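Local coordinates for protein phosphodiesterase (Candida albicans, PDB 6CPU) that belongs to the cyclic nucleotide phosphodiesterase family of the HD clan and carries a zinc and a magnesium ion in its largely helical fold, at residues 129-132 / 133-136. Residues are numbered along the deposited sequence; the frame is centred on the assembly and turned at random.
Sequences SRVG and NWTG
Asn133 N reaches back one turn to Ser129 O at 2.9 Å, and the Asn133 side chain then folds along the same turn. With CG beside its own backbone N (chi1 -65°), the amide comes to lie next to the Ser129 carbonyl, and water does the linking. One water donates to Asn133 OD1 at 2.9 Å and to Ser129 OG; a second accepts a hydrogen from Asn133 ND2 and donates to Arg130 O. The ND2 group also bonds to Leu123 O, which Ser129 OG shares, so the amide is held at both its ends. Trp134 follows, its N on Arg130 O at 3.0 Å. Its indole folds back along the preceding turn and lays one face against Arg130 O, 3.2 Å above the ring plane, toward the rim. At the far end of the ring Trp134 CZ3 meets Val131 CG2 at 4.0 Å, while Trp134 CZ2 lies near Arg130 CB; Lys268 adds a cation-pi contact. These bonds close the C-terminal part of helix 127-135, which ends in a Schellman motif at Gly136. Thr135 grips Val131 O twice, through N at 3.1 Å and OG1 at 2.8 Å, from opposite faces of the carbonyl plane; chi1 of 56° turns the hydroxyl back onto it. Gly136, at positive phi, takes the chain out of the helix, its N bonded to Asn133 O at 3.3 Å.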
loop_
_atom_site.group_PDB
_atom_site.type_symbol
_atom_site.label_atom_id
_atom_site.label_comp_id
_atom_site.label_asym_id
_atom_site.label_seq_id
_atom_site.Cartn_x
_atom_site.Cartn_y
_atom_site.Cartn_z
ATOM N N SER A 129 19.623 1.222 -7.435
ATOM C CA SER A 129 20.376 0.457 -6.433
ATOM C C SER A 129 19.435 -0.086 -5.337
ATOM O O SER A 129 19.540 -1.250 -4.929
ATOM C CB SER A 129 21.439 1.341 -5.794
ATOM O OG SER A 129 22.290 0.630 -4.911
ATOM N N ARG A 130 18.546 0.775 -4.864
ATOM C CA ARG A 130 17.620 0.408 -3.771
ATOM C C ARG A 130 16.706 -0.759 -4.151
ATOM O O ARG A 130 16.515 -1.699 -3.368
ATOM C CB ARG A 130 16.780 1.595 -3.342
ATOM C CG ARG A 130 17.526 2.645 -2.548
ATOM C CD ARG A 130 16.590 3.631 -1.862
ATOM N NE ARG A 130 15.754 4.417 -2.765
ATOM C CZ ARG A 130 16.134 5.522 -3.407
ATOM N NH1 ARG A 130 17.377 5.984 -3.316
ATOM N NH2 ARG A 130 15.246 6.153 -4.174
ATOM N N VAL A 131 16.143 -0.710 -5.353
ATOM C CA VAL A 131 15.256 -1.761 -5.826
ATOM C C VAL A 131 16.040 -3.070 -5.976
ATOM O O VAL A 131 15.541 -4.132 -5.637
ATOM C CB VAL A 131 14.535 -1.361 -7.139
ATOM C CG1 VAL A 131 13.699 -2.515 -7.669
ATOM C CG2 VAL A 131 13.671 -0.117 -6.932
ATOM N N GLY A 132 17.260 -2.992 -6.494
ATOM C CA GLY A 132 18.111 -4.176 -6.590
ATOM C C GLY A 132 18.401 -4.799 -5.225
ATOM O O GLY A 132 18.428 -6.029 -5.103
ATOM N N ASN A 133 18.621 -3.958 -4.221
ATOM C CA ASN A 133 18.867 -4.436 -2.849
ATOM C C ASN A 133 17.647 -5.223 -2.358
ATOM O O ASN A 133 17.787 -6.357 -1.873
ATOM C CB ASN A 133 19.091 -3.298 -1.853
ATOM C CG ASN A 133 20.354 -2.475 -2.101
ATOM O OD1 ASN A 133 21.381 -2.955 -2.586
ATOM N ND2 ASN A 133 20.283 -1.209 -1.687
ATOM N N TRP A 134 16.472 -4.606 -2.453
ATOM C CA TRP A 134 15.240 -5.198 -1.901
ATOM C C TRP A 134 14.936 -6.533 -2.565
ATOM O O TRP A 134 14.528 -7.477 -1.894
ATOM C CB TRP A 134 14.037 -4.285 -2.087
ATOM C CG TRP A 134 14.142 -2.967 -1.414
ATOM C CD1 TRP A 134 14.746 -2.687 -0.222
ATOM C CD2 TRP A 134 13.562 -1.757 -1.869
ATOM N NE1 TRP A 134 14.610 -1.339 0.075
ATOM C CE2 TRP A 134 13.883 -0.750 -0.922
ATOM C CE3 TRP A 134 12.822 -1.412 -3.000
ATOM C CZ2 TRP A 134 13.467 0.569 -1.070
ATOM C CZ3 TRP A 134 12.432 -0.086 -3.153
ATOM C CH2 TRP A 134 12.759 0.879 -2.196
ATOM N N THR A 135 15.109 -6.596 -3.890
ATOM C CA THR A 135 14.723 -7.772 -4.661
ATOM C C THR A 135 15.826 -8.840 -4.717
ATOM O O THR A 135 15.582 -9.932 -5.232
ATOM C CB THR A 135 14.374 -7.397 -6.116
ATOM O OG1 THR A 135 15.495 -6.708 -6.681
ATOM C CG2 THR A 135 13.137 -6.529 -6.190
ATOM N N GLY A 136 17.028 -8.525 -4.237
ATOM C CA GLY A 136 18.144 -9.474 -4.264
ATOM C C GLY A 136 18.685 -9.755 -5.657
ATOM O O GLY A 136 19.220 -10.839 -5.921
HETATM O O HOH W 1 22.138 -2.631 -5.375
HETATM O O HOH W 2 17.412 -0.525 -0.727
#